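Local coordinates for protein putative cytidylyltransferase (Burkholderia pseudomallei, PDB 5X9Q) that probably transfers the adenylyl group of ATP to D-glycero-beta-D-manno-heptose 1-phosphate, giving ADP-heptose and diphosphate in the heptose biosynthesis pathway, at residues Ile22-Leu27 with Phe109-Pro114; Ala29-Leu34 with Ala120-Ile125; Asn71-Val76 with Glu91-Leu96. One frame throughout, in Å; residues are numbered along the deposited sequence.

All three contacts turn on one arginine each, R24, R31 and R93, reaching from a helix or its end to a loop, strand end or helix end. Contacts 1 and 2 share helix 24-30 and their centres lie 13 Å apart; L27 CD2 packs on V121 CG2 at 3.6 Å between them. Contacts 1 and 3 are 11 Å apart, centre to centre, and join through backbone, F109 O and S72 N being 2.9 Å apart. Contacts 2 and 3 do not touch: their nearest atoms are about 11 Å apart. Along the chain, contact 3 is nested inside the loops closed by the other two, within a nucleotidyltransferase-type fold; none of the three contacts includes a ligand.

Contact 1 (Ile22-Leu27 with Phe109-Pro114); sequences ITRDAL and FDEKTP
E111 OE1 receives R24 NH2 at 2.7 Å, a short salt bridge with a nearly straight N-H...O angle of 165°. The oxygen lies in the guanidinium plane and offers the lone pair on the side of its sister oxygen. The two planes stand 76° apart, and the bond is to OE1 alone; OE2 is farther from R24 NH2, at 3.3 Å. R24 extends from the first turn of its helix with CG anti to the backbone N (chi1 170°) and bends only at chi3, while the E111 chain folds at chi2 to bring its carboxylate back toward the arginine. Alongside this bond, F109 CB sits at the guanidinium edge, 3.8 Å from R24 NH2. The other terminal nitrogen, NH1, bonds to S116 OG, which fixes the rotation of the group from a second direction. Just before R24, T23 is the N-cap, its OG1 accepting from A26 N at 3.3 Å. The bridge thus joins the start of helix 24-30 to the loop between strand 105-109 and helix 115-121, with R24 also resting on L117 of that helix and L27 packed against V107 and I67 of the parallel sheet.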
loop_
_atom_site.group_PDB
_atom_site.type_symbol
_atom_site.label_atom_id
_atom_site.label_comp_id
_atom_site.label_asym_id
_atom_site.label_seq_id
_atom_site.Cartn_x
_atom_site.Cartn_y
_atom_site.Cartn_z
ATOM N N ILE A 22 6.394 9.777 12.936
ATOM C CA ILE A 22 6.889 10.882 13.696
ATOM C C ILE A 22 5.930 11.318 14.799
ATOM O O ILE A 22 4.755 11.098 14.730
ATOM C CB ILE A 22 7.168 12.039 12.732
ATOM C CG1 ILE A 22 7.732 13.218 13.436
ATOM C CG2 ILE A 22 5.919 12.567 12.086
ATOM C CD1 ILE A 22 8.558 14.052 12.512
ATOM N N THR A 23 6.463 11.929 15.827
ATOM C CA THR A 23 5.636 12.433 16.916
ATOM C C THR A 23 5.162 13.856 16.648
ATOM O O THR A 23 5.807 14.610 15.919
ATOM C CB THR A 23 6.390 12.400 18.258
ATOM O OG1 THR A 23 7.454 13.359 18.238
ATOM C CG2 THR A 23 6.967 11.015 18.512
ATOM N N ARG A 24 4.030 14.217 17.242
ATOM C CA ARG A 24 3.468 15.543 17.072
ATOM C C ARG A 24 4.521 16.626 17.347
ATOM O O ARG A 24 4.616 17.606 16.596
ATOM C CB ARG A 24 2.234 15.740 17.961
ATOM C CG ARG A 24 1.796 17.199 17.980
ATOM C CD ARG A 24 0.606 17.509 18.876
ATOM N NE ARG A 24 -0.468 16.527 18.760
ATOM C CZ ARG A 24 -1.717 16.755 19.156
ATOM N NH1 ARG A 24 -2.055 17.949 19.647
ATOM N NH2 ARG A 24 -2.636 15.808 19.021
ATOM N N ASP A 25 5.313 16.448 18.408
ATOM C CA ASP A 25 6.324 17.447 18.780
ATOM C C ASP A 25 7.387 17.566 17.693
ATOM O O ASP A 25 7.745 18.669 17.264
ATOM C CB ASP A 25 7.000 17.092 20.110
ATOM C CG ASP A 25 6.157 17.453 21.318
ATOM O OD1 ASP A 25 5.373 18.425 21.234
ATOM O OD2 ASP A 25 6.293 16.769 22.358
ATOM N N ALA A 26 7.874 16.423 17.233
ATOM C CA ALA A 26 8.868 16.414 16.175
ATOM C C ALA A 26 8.312 17.016 14.882
ATOM O O ALA A 26 8.982 17.814 14.236
ATOM C CB ALA A 26 9.344 15.010 15.932
ATOM N N LEU A 27 7.072 16.689 14.534
ATOM C CA LEU A 27 6.488 17.229 13.312
ATOM C C LEU A 27 6.326 18.733 13.466
ATOM O O LEU A 27 6.500 19.483 12.502
ATOM C CB LEU A 27 5.152 16.565 12.974
ATOM C CG LEU A 27 4.507 17.084 11.681
ATOM C CD1 LEU A 27 5.446 16.925 10.472
ATOM C CD2 LEU A 27 3.187 16.398 11.404
ATOM N N PHE A 109 -2.650 10.625 16.795
ATOM C CA PHE A 109 -3.219 11.562 17.756
ATOM C C PHE A 109 -4.227 10.834 18.624
ATOM O O PHE A 109 -4.848 9.877 18.180
ATOM C CB PHE A 109 -3.871 12.771 17.066
ATOM C CG PHE A 109 -5.027 12.421 16.182
ATOM C CD1 PHE A 109 -4.817 12.025 14.856
ATOM C CD2 PHE A 109 -6.329 12.493 16.663
ATOM C CE1 PHE A 109 -5.894 11.695 14.024
ATOM C CE2 PHE A 109 -7.417 12.170 15.844
ATOM C CZ PHE A 109 -7.196 11.764 14.513
ATOM N N ASP A 110 -4.352 11.278 19.878
ATOM C CA ASP A 110 -5.153 10.587 20.896
ATOM C C ASP A 110 -6.569 11.143 21.071
ATOM O O ASP A 110 -7.480 10.430 21.493
ATOM C CB ASP A 110 -4.445 10.668 22.240
ATOM C CG ASP A 110 -3.202 9.814 22.294
ATOM O OD1 ASP A 110 -3.273 8.606 21.987
ATOM O OD2 ASP A 110 -2.154 10.351 22.696
ATOM N N GLU A 111 -6.737 12.432 20.788
ATOM C CA GLU A 111 -8.023 13.080 20.959
ATOM C C GLU A 111 -9.067 12.462 20.030
ATOM O O GLU A 111 -8.740 11.709 19.103
ATOM C CB GLU A 111 -7.932 14.594 20.712
ATOM C CG GLU A 111 -6.841 15.358 21.489
ATOM C CD GLU A 111 -5.436 15.237 20.872
ATOM O OE1 GLU A 111 -5.211 15.812 19.791
ATOM O OE2 GLU A 111 -4.543 14.600 21.465
ATOM N N LYS A 112 -10.326 12.812 20.249
ATOM C CA LYS A 112 -11.412 12.249 19.462
ATOM C C LYS A 112 -11.447 12.841 18.049
ATOM O O LYS A 112 -11.844 12.170 17.096
ATOM C CB LYS A 112 -12.748 12.514 20.167
ATOM C CG LYS A 112 -13.969 11.914 19.484
ATOM C CD LYS A 112 -15.226 12.110 20.317
ATOM C CE LYS A 112 -15.371 13.559 20.764
ATOM N NZ LYS A 112 -16.699 13.789 21.417
ATOM N N THR A 113 -11.016 14.096 17.919
ATOM C CA THR A 113 -10.987 14.750 16.626
ATOM C C THR A 113 -9.569 15.225 16.340
ATOM O O THR A 113 -8.771 15.422 17.261
ATOM C CB THR A 113 -11.976 15.951 16.571
ATOM O OG1 THR A 113 -11.450 17.067 17.296
ATOM C CG2 THR A 113 -13.354 15.552 17.111
ATOM N N PRO A 114 -9.249 15.436 15.064
ATOM C CA PRO A 114 -7.893 15.883 14.752
ATOM C C PRO A 114 -7.629 17.387 14.890
ATOM O O PRO A 114 -6.564 17.847 14.434
ATOM C CB PRO A 114 -7.721 15.456 13.296
ATOM C CG PRO A 114 -9.112 15.235 12.743
ATOM C CD PRO A 114 -10.091 15.299 13.863
#

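Contact 2 (Ala29-Leu34 with Ala120-Ile125); sequences AMRASL and AVHPDI
R31 spends its NE and NH2 on the carbonyl oxygens that close helix 115-121. The sound bond is R31 NH2 to H122 O, 2.8 Å long at 162°, with the oxygen close to the guanidinium plane and the donor tilted from the carbonyl plane. NE is shared less well: its bond to V121 O is short, 2.7 Å, but bent to 128° and weak, and a second weak one runs to H122 O. A bend at chi2 lays the chain beside V121 O. In the alternating alpha/beta fold of the HUP clan this turn leads from helix 115-121 into strand 125-129: H122, with positive phi, is the first residue past the helix, and P123 and D124 continue into the strand. D124 adds a long salt bridge, OD2 lying 3.8 Å from R31 NH2 and oblique to a guanidinium whose plane is 86° from the carboxylate. That oxygen has a stronger partner in V38 N. The H122 ring stacks on W146, whose NE1 bonds to P123 O. On the arginine's own segment, M30 O takes two donors, S33 N and S33 OG, the latter at 2.9 Å in the carbonyl plane.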
loop_
_atom_site.group_PDB
_atom_site.type_symbol
_atom_site.label_atom_id
_atom_site.label_comp_id
_atom_site.label_asym_id
_atom_site.label_seq_id
_atom_site.Cartn_x
_atom_site.Cartn_y
_atom_site.Cartn_z
ATOM N N ALA A 29 8.268 20.807 15.180
ATOM C CA ALA A 29 9.587 21.424 15.017
ATOM C C ALA A 29 10.025 21.512 13.552
ATOM O O ALA A 29 10.680 22.465 13.121
ATOM C CB ALA A 29 10.615 20.647 15.799
ATOM N N MET A 30 9.635 20.497 12.801
ATOM C CA MET A 30 9.996 20.343 11.412
ATOM C C MET A 30 9.118 21.167 10.468
ATOM O O MET A 30 9.519 21.448 9.337
ATOM C CB MET A 30 9.883 18.861 11.066
ATOM C CG MET A 30 10.259 18.481 9.664
ATOM S SD MET A 30 10.165 16.691 9.570
ATOM C CE MET A 30 11.663 16.270 10.464
ATOM N N ARG A 31 7.948 21.584 10.956
ATOM C CA ARG A 31 6.926 22.218 10.120
ATOM C C ARG A 31 7.450 23.341 9.228
ATOM O O ARG A 31 7.129 23.405 8.042
ATOM C CB ARG A 31 5.792 22.770 10.986
ATOM C CG ARG A 31 4.806 23.645 10.197
ATOM C CD ARG A 31 4.121 22.776 9.160
ATOM N NE ARG A 31 3.084 23.441 8.368
ATOM C CZ ARG A 31 3.310 24.150 7.270
ATOM N NH1 ARG A 31 4.552 24.305 6.830
ATOM N NH2 ARG A 31 2.295 24.693 6.612
ATOM N N ALA A 32 8.261 24.218 9.801
ATOM C CA ALA A 32 8.729 25.385 9.071
ATOM C C ALA A 32 9.608 24.992 7.874
ATOM O O ALA A 32 9.714 25.754 6.917
ATOM C CB ALA A 32 9.480 26.324 10.008
ATOM N N SER A 33 10.203 23.798 7.910
ATOM C CA SER A 33 11.110 23.393 6.839
ATOM C C SER A 33 10.450 22.467 5.817
ATOM O O SER A 33 11.099 22.040 4.862
ATOM C CB SER A 33 12.343 22.690 7.406
ATOM O OG SER A 33 12.007 21.429 7.937
ATOM N N LEU A 34 9.165 22.172 6.001
ATOM C CA LEU A 34 8.427 21.370 5.031
ATOM C C LEU A 34 8.126 22.183 3.761
ATOM O O LEU A 34 7.955 23.400 3.817
ATOM C CB LEU A 34 7.136 20.829 5.658
ATOM C CG LEU A 34 7.291 19.777 6.773
ATOM C CD1 LEU A 34 5.943 19.278 7.259
ATOM C CD2 LEU A 34 8.120 18.575 6.288
ATOM N N ALA A 120 -1.598 22.202 15.359
ATOM C CA ALA A 120 -0.161 22.087 15.573
ATOM C C ALA A 120 0.600 21.946 14.252
ATOM O O ALA A 120 1.688 22.481 14.080
ATOM C CB ALA A 120 0.129 20.894 16.515
ATOM N N VAL A 121 0.012 21.213 13.319
ATOM C CA VAL A 121 0.643 20.921 12.049
ATOM C C VAL A 121 0.528 22.092 11.058
ATOM O O VAL A 121 1.418 22.320 10.237
ATOM C CB VAL A 121 0.009 19.667 11.434
ATOM C CG1 VAL A 121 0.428 19.505 9.972
ATOM C CG2 VAL A 121 0.393 18.428 12.258
ATOM N N HIS A 122 -0.589 22.814 11.125
ATOM C CA HIS A 122 -0.809 23.965 10.262
ATOM C C HIS A 122 -0.742 23.713 8.749
ATOM O O HIS A 122 -0.055 24.437 8.024
ATOM C CB HIS A 122 0.155 25.083 10.637
ATOM C CG HIS A 122 -0.281 26.439 10.186
ATOM N ND1 HIS A 122 -1.067 27.265 10.960
ATOM C CD2 HIS A 122 -0.026 27.126 9.045
ATOM C CE1 HIS A 122 -1.282 28.401 10.317
ATOM N NE2 HIS A 122 -0.661 28.341 9.153
ATOM N N PRO A 123 -1.429 22.669 8.271
ATOM C CA PRO A 123 -1.481 22.419 6.819
ATOM C C PRO A 123 -1.952 23.597 5.971
ATOM O O PRO A 123 -2.732 24.396 6.453
ATOM C CB PRO A 123 -2.480 21.261 6.680
ATOM C CG PRO A 123 -3.442 21.477 7.836
ATOM C CD PRO A 123 -2.571 21.994 8.971
ATOM N N ASP A 124 -1.510 23.669 4.719
ATOM C CA ASP A 124 -2.064 24.606 3.766
ATOM C C ASP A 124 -3.311 23.994 3.137
ATOM O O ASP A 124 -4.224 24.701 2.702
ATOM C CB ASP A 124 -1.045 24.938 2.671
ATOM C CG ASP A 124 0.242 25.484 3.232
ATOM O OD1 ASP A 124 0.181 26.485 3.988
ATOM O OD2 ASP A 124 1.309 24.882 2.951
ATOM N N ILE A 125 -3.365 22.672 3.077
ATOM C CA ILE A 125 -4.512 22.052 2.435
ATOM C C ILE A 125 -4.979 20.892 3.283
ATOM O O ILE A 125 -4.169 20.064 3.689
ATOM C CB ILE A 125 -4.177 21.552 1.002
ATOM C CG1 ILE A 125 -3.672 22.692 0.117
ATOM C CG2 ILE A 125 -5.383 20.868 0.375
ATOM C CD1 ILE A 125 -3.128 22.216 -1.196
#

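Contact 3 (Asn71-Val76 with Glu91-Leu96); sequences NSDASV and EDRMAL
R93 grips N71 O end-on with both terminal nitrogens, NH1 at 2.9 Å and NH2 at 2.8 Å, at the point where strand 65-71 of the parallel, Rossmann-like sheet gives way to helix 73-76. The oxygen lies near the guanidinium plane, and the N-H...O angles of 137° and 143° show the bend that follows when two nitrogens of one guanidinium share a single acceptor. NH2 also forms a salt bridge with D73 OD1 at 2.9 Å; this oxygen is near the guanidinium plane, yet the arginine meets it from above the carboxylate plane. This is the close-fitting part: R93 is buried, its NE bonded to N88 O and its NH1 also to V44 O, so that all three nitrogens have protein acceptors, which should hold its rotation. A bend at chi3 (-77°) turns the guanidinium toward the strand end. The other side of helix 90-98 does not pack on 71-76: exposed E91 and partly exposed D92 instead make salt bridges with R50 of the second subunit. Within the other segment, S72 caps helix 73-76, its OG accepting from S75 N, and at the end of this single turn V76 CG2 approaches R93 NH2 obliquely at 3.9 Å.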
loop_
_atom_site.group_PDB
_atom_site.type_symbol
_atom_site.label_atom_id
_atom_site.label_comp_id
_atom_site.label_asym_id
_atom_site.label_seq_id
_atom_site.Cartn_x
_atom_site.Cartn_y
_atom_site.Cartn_z
ATOM N N ASN A 71 -5.797 8.041 14.127
ATOM C CA ASN A 71 -6.417 7.871 15.436
ATOM C C ASN A 71 -5.736 6.774 16.258
ATOM O O ASN A 71 -5.594 5.632 15.791
ATOM C CB ASN A 71 -7.902 7.529 15.266
ATOM C CG ASN A 71 -8.660 8.579 14.485
ATOM O OD1 ASN A 71 -8.511 8.701 13.258
ATOM N ND2 ASN A 71 -9.517 9.317 15.180
ATOM N N SER A 72 -5.389 7.110 17.501
ATOM C CA SER A 72 -4.933 6.110 18.478
ATOM C C SER A 72 -6.068 5.156 18.756
ATOM O O SER A 72 -7.235 5.460 18.467
ATOM C CB SER A 72 -4.494 6.738 19.801
ATOM O OG SER A 72 -5.640 7.096 20.564
ATOM N N ASP A 73 -5.728 4.008 19.331
ATOM C CA ASP A 73 -6.729 2.980 19.600
ATOM C C ASP A 73 -7.816 3.504 20.543
ATOM O O ASP A 73 -9.013 3.300 20.286
ATOM C CB ASP A 73 -6.055 1.735 20.193
ATOM C CG ASP A 73 -5.052 1.089 19.226
ATOM O OD1 ASP A 73 -5.322 1.078 18.000
ATOM O OD2 ASP A 73 -3.973 0.627 19.690
ATOM N N ALA A 74 -7.410 4.207 21.597
ATOM C CA ALA A 74 -8.364 4.784 22.534
ATOM C C ALA A 74 -9.252 5.777 21.784
ATOM O O ALA A 74 -10.479 5.710 21.860
ATOM C CB ALA A 74 -7.640 5.472 23.678
ATOM N N SER A 75 -8.620 6.696 21.055
ATOM C CA SER A 75 -9.336 7.695 20.273
ATOM C C SER A 75 -10.372 7.077 19.335
ATOM O O SER A 75 -11.494 7.573 19.229
ATOM C CB SER A 75 -8.353 8.553 19.473
ATOM O OG SER A 75 -9.032 9.349 18.516
ATOM N N VAL A 76 -9.999 6.020 18.619
ATOM C CA VAL A 76 -10.930 5.381 17.687
ATOM C C VAL A 76 -12.146 4.894 18.460
ATOM O O VAL A 76 -13.273 4.882 17.964
ATOM C CB VAL A 76 -10.279 4.192 16.959
ATOM C CG1 VAL A 76 -11.300 3.482 16.083
ATOM C CG2 VAL A 76 -9.091 4.662 16.132
ATOM N N GLU A 91 -0.032 1.175 15.795
ATOM C CA GLU A 91 1.338 1.229 15.282
ATOM C C GLU A 91 1.294 0.503 13.947
ATOM O O GLU A 91 1.946 0.894 12.991
ATOM C CB GLU A 91 2.375 0.576 16.192
ATOM C CG GLU A 91 3.803 0.785 15.653
ATOM C CD GLU A 91 4.822 -0.152 16.281
ATOM O OE1 GLU A 91 4.628 -0.558 17.452
ATOM O OE2 GLU A 91 5.799 -0.512 15.586
ATOM N N ASP A 92 0.488 -0.538 13.885
ATOM C CA ASP A 92 0.349 -1.292 12.662
ATOM C C ASP A 92 -0.393 -0.515 11.589
ATOM O O ASP A 92 0.013 -0.542 10.429
ATOM C CB ASP A 92 -0.337 -2.627 12.969
ATOM C CG ASP A 92 0.618 -3.624 13.611
ATOM O OD1 ASP A 92 1.736 -3.208 14.018
ATOM O OD2 ASP A 92 0.253 -4.815 13.728
ATOM N N ARG A 93 -1.444 0.207 11.978
ATOM C CA ARG A 93 -2.190 1.011 11.021
ATOM C C ARG A 93 -1.301 2.108 10.468
ATOM O O ARG A 93 -1.321 2.366 9.272
ATOM C CB ARG A 93 -3.440 1.602 11.655
ATOM C CG ARG A 93 -4.520 0.572 11.891
ATOM C CD ARG A 93 -5.768 1.190 12.487
ATOM N NE ARG A 93 -5.618 1.480 13.908
ATOM C CZ ARG A 93 -5.788 2.686 14.444
ATOM N NH1 ARG A 93 -6.104 3.720 13.672
ATOM N NH2 ARG A 93 -5.631 2.862 15.751
ATOM N N MET A 94 -0.457 2.677 11.324
ATOM C CA MET A 94 0.448 3.735 10.903
ATOM C C MET A 94 1.564 3.186 10.020
ATOM O O MET A 94 1.947 3.829 9.043
ATOM C CB MET A 94 1.046 4.436 12.117
ATOM C CG MET A 94 0.027 5.235 12.891
ATOM S SD MET A 94 0.705 5.891 14.417
ATOM C CE MET A 94 1.846 7.134 13.794
ATOM N N ALA A 95 2.080 2.003 10.357
ATOM C CA ALA A 95 3.141 1.395 9.555
ATOM C C ALA A 95 2.705 1.126 8.103
ATOM O O ALA A 95 3.473 1.388 7.161
ATOM C CB ALA A 95 3.635 0.111 10.219
ATOM N N LEU A 96 1.482 0.624 7.916
ATOM C CA LEU A 96 0.959 0.377 6.574
ATOM C C LEU A 96 0.963 1.648 5.763
ATOM O O LEU A 96 1.436 1.660 4.629
ATOM C CB LEU A 96 -0.458 -0.174 6.628
ATOM C CG LEU A 96 -0.630 -1.657 6.408
ATOM C CD1 LEU A 96 -0.540 -1.933 4.940
ATOM C CD2 LEU A 96 0.469 -2.368 7.157
#